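Local atomic coordinates of uncharacterized protein Ta0194 (Thermoplasma acidophilum DSM 1728, PDB entry 3BDI), a protein that is uncharacterised but, as a predicted alpha/beta hydrolase of the ABHD14 family, probably catalyses the hydrolysis of a substrate not yet identified. Residues Phe8-Lys20 with Ala87-Val99. Residues are numbered along the deposited sequence; the frame is centred on the assembly and turned at random. Where two conformers were deposited one is given.
Sequences FIDVNGTRVFQRK and AEFIRDYLKANGV
Gln18, on the second strand of a beta hairpin, meets Tyr93, in the last turn of helix 83-96, and Asn97, the residue just past its end, fastening the hairpin that edges the alpha/beta-hydrolase sheet to that helix. Gln18 CB lies 3.6 Å from Tyr93 OH. CG takes the crowded position between backbone N and carbonyl carbon (chi1 71°), and the chain runs extended toward the helix, bringing the amide opposite that of Asn97, the two planes only 22° apart. Gln18 CD lies 3.7 Å from both Asn97 OD1 and Tyr93 OH. Gln18 OE1 accepts two bonds: Tyr93 OH donates to it at 2.6 Å, tilted from the carbonyl plane, while Asn97 ND2 comes in on a lone pair at 3.0 Å. Gln18 NE2 donates to Asn97 OD1 at 2.9 Å, and also bonds Glu7. A glutamine suits this buried place because its amide both gives and accepts, pairing with that of Asn97; a leucine here would probably leave the Tyr93 hydroxyl and both ends of the Asn97 amide without these partners.

Toward the hairpin turn the contact becomes apolar. The beta-branched Val11 sets CG1 against Asp92 CB at 3.9 Å and turns CG2 toward the edge of the Tyr93 ring, while Val16 CG2 meets the edge of the Phe89 ring. The small methyl Ala96 CB lets the strand come close, with Val11 CG2 4.3 Å away. At the turn, type I' from Val11 to Thr14, Tyr76 OH bonds both Asn12 ND2 and Asp92 OD2.

Asn97, beside the Schellman motif at Gly98, is steadied: ND2 also donates to Tyr93 O, and a water donating to Asn97 OD1 at 2.6 Å accepts from Lys20 NZ, itself salt-bridged to Glu7.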
ATOM      1  N   PHE A   8     -15.439 -10.346   5.367  1.00  9.40           N
ATOM      2  CA  PHE A   8     -15.128  -9.570   6.541  1.00  9.83           C
ATOM      3  C   PHE A   8     -14.282 -10.412   7.481  1.00 11.34           C
ATOM      4  O   PHE A   8     -14.525 -11.612   7.646  1.00 15.37           O
ATOM      5  CB  PHE A   8     -16.382  -9.065   7.226  1.00 10.21           C
ATOM      6  CG  PHE A   8     -17.170  -8.110   6.390  1.00 10.31           C
ATOM      7  CD1 PHE A   8     -18.102  -8.550   5.450  1.00 10.90           C
ATOM      8  CD2 PHE A   8     -16.980  -6.761   6.529  1.00 11.11           C
ATOM      9  CE1 PHE A   8     -18.749  -7.635   4.655  1.00 12.20           C
ATOM     10  CE2 PHE A   8     -17.666  -5.862   5.750  1.00 11.03           C
ATOM     11  CZ  PHE A   8     -18.556  -6.327   4.826  1.00 11.70           C
ATOM     12  N   ILE A   9     -13.236  -9.792   8.014  0.50  8.76           N
ATOM     13  CA  ILE A   9     -12.266 -10.404   8.947  0.50  8.98           C
ATOM     14  C   ILE A   9     -12.328  -9.600  10.261  0.50  9.30           C
ATOM     15  O   ILE A   9     -12.590  -8.378  10.256  0.50 10.44           O
ATOM     16  CB  ILE A   9     -10.819 -10.448   8.330  0.50  8.80           C
ATOM     17  CG1 ILE A   9      -9.887 -11.352   9.153  0.50  7.01           C
ATOM     18  CG2 ILE A   9     -10.250  -9.038   8.084  0.50 13.34           C
ATOM     19  CD1 ILE A   9      -8.670 -11.769   8.417  0.50  8.08           C
ATOM     20  N   ASP A  10     -12.148 -10.267  11.404  1.00 10.37           N
ATOM     21  CA  ASP A  10     -11.948  -9.582  12.649  1.00 10.20           C
ATOM     22  C   ASP A  10     -10.500  -9.291  12.833  1.00 11.85           C
ATOM     23  O   ASP A  10      -9.664 -10.217  12.825  1.00 12.99           O
ATOM     24  CB  ASP A  10     -12.409 -10.412  13.834  1.00 12.02           C
ATOM     25  CG  ASP A  10     -12.257  -9.636  15.168  1.00 14.39           C
ATOM     26  OD1 ASP A  10     -13.024  -8.685  15.361  1.00 26.88           O
ATOM     27  OD2 ASP A  10     -11.380  -9.967  15.943  1.00 29.77           O
ATOM     28  N   VAL A  11     -10.169  -8.013  13.026  1.00  9.56           N
ATOM     29  CA  VAL A  11      -8.826  -7.578  13.374  1.00 10.78           C
ATOM     30  C   VAL A  11      -8.908  -6.992  14.782  1.00 10.57           C
ATOM     31  O   VAL A  11      -9.282  -5.838  14.999  1.00  9.95           O
ATOM     32  CB  VAL A  11      -8.233  -6.591  12.334  1.00  9.95           C
ATOM     33  CG1 VAL A  11      -6.767  -6.284  12.702  1.00 11.43           C
ATOM     34  CG2 VAL A  11      -8.342  -7.194  10.919  1.00 11.99           C
ATOM     35  N   ASN A  12      -8.606  -7.819  15.779  1.00 10.73           N
ATOM     36  CA  ASN A  12      -8.637  -7.423  17.188  1.00 11.50           C
ATOM     37  C   ASN A  12      -9.861  -6.638  17.575  1.00  9.77           C
ATOM     38  O   ASN A  12      -9.778  -5.654  18.294  1.00 11.97           O
ATOM     39  CB  ASN A  12      -7.351  -6.708  17.592  1.00 11.13           C
ATOM     40  CG  ASN A  12      -6.171  -7.626  17.551  1.00 18.59           C
ATOM     41  OD1 ASN A  12      -6.224  -8.735  18.102  1.00 19.50           O
ATOM     42  ND2 ASN A  12      -5.119  -7.220  16.891  1.00 21.66           N
ATOM     43  N   GLY A  13     -11.014  -7.101  17.125  1.00 10.16           N
ATOM     44  CA  GLY A  13     -12.283  -6.530  17.559  1.00 10.24           C
ATOM     45  C   GLY A  13     -12.909  -5.552  16.568  1.00 12.80           C
ATOM     46  O   GLY A  13     -14.036  -5.108  16.764  1.00 14.76           O
ATOM     47  N   THR A  14     -12.190  -5.249  15.495  1.00  9.93           N
ATOM     48  CA  THR A  14     -12.708  -4.364  14.444  1.00  8.93           C
ATOM     49  C   THR A  14     -13.067  -5.189  13.232  1.00  9.01           C
ATOM     50  O   THR A  14     -12.215  -5.948  12.716  1.00 10.12           O
ATOM     51  CB  THR A  14     -11.675  -3.295  14.088  1.00 10.51           C
ATOM     52  OG1 THR A  14     -11.476  -2.464  15.231  1.00 10.98           O
ATOM     53  CG2 THR A  14     -12.158  -2.395  12.917  1.00 10.59           C
ATOM     54  N   ARG A  15     -14.296  -5.019  12.751  1.00  8.40           N
ATOM     55  CA  ARG A  15     -14.791  -5.729  11.587  1.00  8.49           C
ATOM     56  C   ARG A  15     -14.338  -5.089  10.270  1.00  7.98           C
ATOM     57  O   ARG A  15     -14.855  -4.051   9.862  1.00  9.51           O
ATOM     58  CB  ARG A  15     -16.317  -5.842  11.654  1.00  8.59           C
ATOM     59  CG  ARG A  15     -16.982  -6.719  10.603  1.00 10.25           C
ATOM     60  CD  ARG A  15     -18.441  -6.673  10.759  1.00 10.90           C
ATOM     61  NE  ARG A  15     -19.198  -7.544   9.870  1.00 12.69           N
ATOM     62  CZ  ARG A  15     -19.835  -7.141   8.774  1.00 11.16           C
ATOM     63  NH1 ARG A  15     -19.788  -5.909   8.342  1.00 10.35           N
ATOM     64  NH2 ARG A  15     -20.532  -8.053   8.088  1.00 12.67           N
ATOM     65  N   VAL A  16     -13.367  -5.715   9.623  1.00  7.65           N
ATOM     66  CA  VAL A  16     -12.677  -5.190   8.464  1.00  8.23           C
ATOM     67  C   VAL A  16     -13.165  -5.899   7.214  1.00  8.06           C
ATOM     68  O   VAL A  16     -13.149  -7.127   7.162  1.00  8.98           O
ATOM     69  CB  VAL A  16     -11.159  -5.398   8.641  1.00  8.83           C
ATOM     70  CG1 VAL A  16     -10.391  -4.993   7.393  1.00  9.34           C
ATOM     71  CG2 VAL A  16     -10.698  -4.587   9.832  1.00 11.04           C
ATOM     72  N   PHE A  17     -13.579  -5.139   6.211  1.00  7.95           N
ATOM     73  CA  PHE A  17     -13.837  -5.684   4.888  1.00  7.78           C
ATOM     74  C   PHE A  17     -12.523  -5.852   4.150  1.00  7.60           C
ATOM     75  O   PHE A  17     -11.670  -4.979   4.169  1.00  8.13           O
ATOM     76  CB  PHE A  17     -14.722  -4.738   4.078  1.00  7.37           C
ATOM     77  CG  PHE A  17     -14.968  -5.196   2.659  1.00  7.96           C
ATOM     78  CD1 PHE A  17     -15.775  -6.286   2.430  1.00  8.20           C
ATOM     79  CD2 PHE A  17     -14.415  -4.533   1.560  1.00  9.08           C
ATOM     80  CE1 PHE A  17     -15.983  -6.745   1.162  1.00  9.69           C
ATOM     81  CE2 PHE A  17     -14.629  -4.963   0.276  1.00 10.02           C
ATOM     82  CZ  PHE A  17     -15.458  -6.080   0.073  1.00  8.13           C
ATOM     83  N   GLN A  18     -12.360  -7.001   3.493  1.00  8.32           N
ATOM     84  CA  GLN A  18     -11.219  -7.183   2.606  1.00  8.58           C
ATOM     85  C   GLN A  18     -11.544  -7.942   1.364  1.00  8.02           C
ATOM     86  O   GLN A  18     -12.497  -8.722   1.311  1.00  7.94           O
ATOM     87  CB  GLN A  18     -10.042  -7.885   3.336  1.00  9.31           C
ATOM     88  CG  GLN A  18     -10.285  -9.357   3.653  1.00  9.46           C
ATOM     89  CD  GLN A  18      -9.061 -10.032   4.296  1.00  8.96           C
ATOM     90  OE1 GLN A  18      -8.060  -9.387   4.572  1.00 10.85           O
ATOM     91  NE2 GLN A  18      -9.161 -11.326   4.606  1.00  9.72           N
ATOM     92  N   ARG A  19     -10.712  -7.726   0.371  1.00  8.39           N
ATOM     93  CA  ARG A  19     -10.701  -8.467  -0.897  1.00  8.39           C
ATOM     94  C   ARG A  19      -9.369  -9.156  -1.036  1.00  8.20           C
ATOM     95  O   ARG A  19      -8.340  -8.569  -0.745  1.00  9.87           O
ATOM     96  CB  ARG A  19     -10.902  -7.498  -2.049  1.00  9.11           C
ATOM     97  CG  ARG A  19     -12.028  -6.493  -1.804  1.00  9.68           C
ATOM     98  CD  ARG A  19     -12.189  -5.551  -2.957  1.00 10.82           C
ATOM     99  NE  ARG A  19     -12.879  -6.174  -4.088  1.00 10.14           N
ATOM    100  CZ  ARG A  19     -12.727  -5.780  -5.355  1.00 10.23           C
ATOM    101  NH1 ARG A  19     -11.806  -4.880  -5.669  1.00 11.49           N
ATOM    102  NH2 ARG A  19     -13.445  -6.368  -6.311  1.00 14.20           N
ATOM    103  N   LYS A  20      -9.385 -10.430  -1.466  1.00 10.25           N
ATOM    104  CA  LYS A  20      -8.117 -11.144  -1.569  1.00  9.55           C
ATOM    105  C   LYS A  20      -8.137 -12.138  -2.704  1.00 10.51           C
ATOM    106  O   LYS A  20      -9.184 -12.620  -3.041  1.00 11.71           O
ATOM    107  CB  LYS A  20      -7.755 -11.853  -0.260  1.00  8.97           C
ATOM    108  CG  LYS A  20      -8.664 -13.001   0.076  1.00 10.89           C
ATOM    109  CD  LYS A  20      -8.366 -13.565   1.451  1.00 11.76           C
ATOM    110  CE  LYS A  20      -9.168 -14.832   1.729  1.00 12.84           C
ATOM    111  NZ  LYS A  20      -9.091 -15.294   3.165  1.00 13.33           N
ATOM    112  N   ALA A  87       0.220   1.763  11.559  1.00 11.40           N
ATOM    113  CA  ALA A  87       1.250   0.716  11.565  1.00 11.41           C
ATOM    114  C   ALA A  87       0.810  -0.516  12.346  1.00 10.19           C
ATOM    115  O   ALA A  87       1.048  -1.662  11.948  1.00 12.39           O
ATOM    116  CB  ALA A  87       2.597   1.297  12.139  1.00 12.40           C
ATOM    117  N   GLU A  88       0.198  -0.276  13.510  0.50 10.06           N
ATOM    118  CA  GLU A  88      -0.430  -1.359  14.291  0.50 10.25           C
ATOM    119  C   GLU A  88      -1.446  -2.095  13.437  0.50  9.42           C
ATOM    120  O   GLU A  88      -1.425  -3.320  13.352  0.50  8.85           O
ATOM    121  CB  GLU A  88      -1.115  -0.830  15.554  0.50 11.41           C
ATOM    122  CG  GLU A  88      -0.178  -0.256  16.592  0.50 10.38           C
ATOM    123  CD  GLU A  88       0.895  -1.201  16.965  0.50 13.95           C
ATOM    124  OE1 GLU A  88       0.604  -2.363  17.365  0.50 17.96           O
ATOM    125  OE2 GLU A  88       2.046  -0.758  16.883  0.50 19.72           O
ATOM    126  N   PHE A  89      -2.309  -1.340  12.756  1.00 10.11           N
ATOM    127  CA  PHE A  89      -3.302  -1.973  11.898  1.00  9.62           C
ATOM    128  C   PHE A  89      -2.655  -2.881  10.876  1.00  9.45           C
ATOM    129  O   PHE A  89      -3.059  -4.019  10.711  1.00  9.68           O
ATOM    130  CB  PHE A  89      -4.185  -0.979  11.170  1.00  9.75           C
ATOM    131  CG  PHE A  89      -5.175  -1.664  10.302  1.00  9.07           C
ATOM    132  CD1 PHE A  89      -6.234  -2.341  10.829  1.00  9.84           C
ATOM    133  CD2 PHE A  89      -4.992  -1.694   8.925  1.00 10.78           C
ATOM    134  CE1 PHE A  89      -7.094  -3.044   9.997  1.00  9.92           C
ATOM    135  CE2 PHE A  89      -5.856  -2.367   8.114  1.00  9.59           C
ATOM    136  CZ  PHE A  89      -6.907  -3.034   8.670  1.00 10.20           C
ATOM    137  N   ILE A  90      -1.651  -2.376  10.146  1.00  9.89           N
ATOM    138  CA  ILE A  90      -1.085  -3.186   9.066  1.00  9.81           C
ATOM    139  C   ILE A  90      -0.426  -4.471   9.591  1.00  9.32           C
ATOM    140  O   ILE A  90      -0.655  -5.572   9.062  1.00 11.10           O
ATOM    141  CB  ILE A  90      -0.167  -2.355   8.150  1.00 10.58           C
ATOM    142  CG1 ILE A  90      -1.039  -1.330   7.426  1.00 11.04           C
ATOM    143  CG2 ILE A  90       0.624  -3.278   7.176  1.00 12.26           C
ATOM    144  CD1 ILE A  90      -0.315  -0.387   6.456  1.00 12.50           C
ATOM    145  N   ARG A  91       0.332  -4.327  10.679  0.50 10.47           N
ATOM    146  CA  ARG A  91       0.925  -5.499  11.346  0.50 11.17           C
ATOM    147  C   ARG A  91      -0.147  -6.510  11.758  0.50 10.79           C
ATOM    148  O   ARG A  91      -0.042  -7.701  11.471  0.50 12.43           O
ATOM    149  CB  ARG A  91       1.702  -5.055  12.564  0.50 12.13           C
ATOM    150  CG  ARG A  91       2.419  -6.195  13.254  0.50 13.07           C
ATOM    151  CD  ARG A  91       3.068  -5.713  14.499  0.50 18.63           C
ATOM    152  NE  ARG A  91       2.189  -5.782  15.665  0.50 23.86           N
ATOM    153  CZ  ARG A  91       1.464  -4.786  16.163  0.50 21.26           C
ATOM    154  NH1 ARG A  91       1.419  -3.591  15.595  0.50 34.17           N
ATOM    155  NH2 ARG A  91       0.753  -4.998  17.252  0.50 28.10           N
ATOM    156  N   ASP A  92      -1.177  -6.011  12.438  1.00  9.90           N
ATOM    157  CA  ASP A  92      -2.243  -6.880  12.969  1.00 11.68           C
ATOM    158  C   ASP A  92      -3.081  -7.519  11.879  1.00 10.31           C
ATOM    159  O   ASP A  92      -3.566  -8.631  12.015  1.00 10.82           O
ATOM    160  CB  ASP A  92      -3.124  -6.083  13.939  1.00 11.67           C
ATOM    161  CG  ASP A  92      -2.407  -5.716  15.251  1.00 12.02           C
ATOM    162  OD1 ASP A  92      -1.253  -6.165  15.449  1.00 14.01           O
ATOM    163  OD2 ASP A  92      -2.942  -4.902  16.033  1.00 11.73           O
ATOM    164  N   TYR A  93      -3.292  -6.765  10.794  1.00 10.41           N
ATOM    165  CA  TYR A  93      -4.045  -7.216   9.625  1.00 11.48           C
ATOM    166  C   TYR A  93      -3.310  -8.344   8.900  1.00  9.57           C
ATOM    167  O   TYR A  93      -3.919  -9.346   8.560  1.00 10.75           O
ATOM    168  CB  TYR A  93      -4.264  -6.022   8.682  1.00 10.41           C
ATOM    169  CG  TYR A  93      -4.879  -6.400   7.360  1.00  9.58           C
ATOM    170  CD1 TYR A  93      -6.193  -6.790   7.257  1.00  9.18           C
ATOM    171  CD2 TYR A  93      -4.080  -6.423   6.208  1.00  9.78           C
ATOM    172  CE1 TYR A  93      -6.710  -7.126   6.044  1.00  8.44           C
ATOM    173  CE2 TYR A  93      -4.590  -6.742   4.990  1.00  9.84           C
ATOM    174  CZ  TYR A  93      -5.917  -7.140   4.898  1.00  7.90           C
ATOM    175  OH  TYR A  93      -6.457  -7.495   3.685  1.00 10.16           O
ATOM    176  N   LEU A  94      -1.998  -8.191   8.716  1.00 10.90           N
ATOM    177  CA  LEU A  94      -1.236  -9.274   8.142  1.00 11.45           C
ATOM    178  C   LEU A  94      -1.286 -10.516   9.043  1.00 12.30           C
ATOM    179  O   LEU A  94      -1.541 -11.615   8.560  1.00 12.54           O
ATOM    180  CB  LEU A  94       0.190  -8.817   7.878  1.00 12.15           C
ATOM    181  CG  LEU A  94       0.412  -7.769   6.776  1.00 14.01           C
ATOM    182  CD1 LEU A  94       1.884  -7.374   6.732  1.00 16.41           C
ATOM    183  CD2 LEU A  94      -0.054  -8.303   5.408  1.00 13.66           C
ATOM    184  N   LYS A  95      -1.130 -10.323  10.353  1.00 14.60           N
ATOM    185  CA  LYS A  95      -1.177 -11.438  11.315  1.00 14.27           C
ATOM    186  C   LYS A  95      -2.523 -12.129  11.271  1.00 12.92           C
ATOM    187  O   LYS A  95      -2.608 -13.354  11.294  1.00 14.34           O
ATOM    188  CB  LYS A  95      -0.892 -10.938  12.731  1.00 14.84           C
ATOM    189  CG  LYS A  95      -0.912 -12.022  13.819  1.00 20.47           C
ATOM    190  CD  LYS A  95      -0.492 -11.475  15.180  1.00 23.47           C
ATOM    191  N   ALA A  96      -3.611 -11.359  11.175  1.00 11.13           N
ATOM    192  CA  ALA A  96      -4.937 -11.962  11.122  1.00 11.60           C
ATOM    193  C   ALA A  96      -5.141 -12.867   9.921  1.00 11.77           C
ATOM    194  O   ALA A  96      -5.916 -13.804   9.964  1.00 13.93           O
ATOM    195  CB  ALA A  96      -6.032 -10.869  11.161  1.00 12.02           C
ATOM    196  N   ASN A  97      -4.460 -12.543   8.823  1.00 12.40           N
ATOM    197  CA  ASN A  97      -4.500 -13.321   7.593  1.00 11.23           C
ATOM    198  C   ASN A  97      -3.425 -14.423   7.550  1.00 12.22           C
ATOM    199  O   ASN A  97      -3.302 -15.098   6.551  1.00 13.25           O
ATOM    200  CB  ASN A  97      -4.335 -12.421   6.356  1.00 11.77           C
ATOM    201  CG  ASN A  97      -5.626 -11.742   5.973  1.00 10.49           C
ATOM    202  OD1 ASN A  97      -6.573 -12.408   5.517  1.00 11.77           O
ATOM    203  ND2 ASN A  97      -5.696 -10.401   6.193  1.00 11.52           N
ATOM    204  N   GLY A  98      -2.646 -14.568   8.627  1.00 13.26           N
ATOM    205  CA  GLY A  98      -1.663 -15.638   8.674  1.00 13.58           C
ATOM    206  C   GLY A  98      -0.422 -15.322   7.887  1.00 14.16           C
ATOM    207  O   GLY A  98       0.333 -16.235   7.510  1.00 16.87           O
ATOM    208  N   VAL A  99      -0.169 -14.041   7.611  1.00 13.18           N
ATOM    209  CA  VAL A  99       0.932 -13.607   6.734  1.00 13.27           C
ATOM    210  C   VAL A  99       2.057 -13.074   7.586  1.00 14.82           C
ATOM    211  O   VAL A  99       1.905 -12.111   8.339  1.00 15.71           O
ATOM    212  CB  VAL A  99       0.472 -12.501   5.753  1.00 12.29           C
ATOM    213  CG1 VAL A  99       1.685 -11.978   4.953  1.00 14.64           C
ATOM    214  CG2 VAL A  99      -0.643 -13.049   4.869  1.00 15.54           C
TER
HETATM  215  O   HOH W   1      -6.806 -14.857   4.536  1.00 16.63           O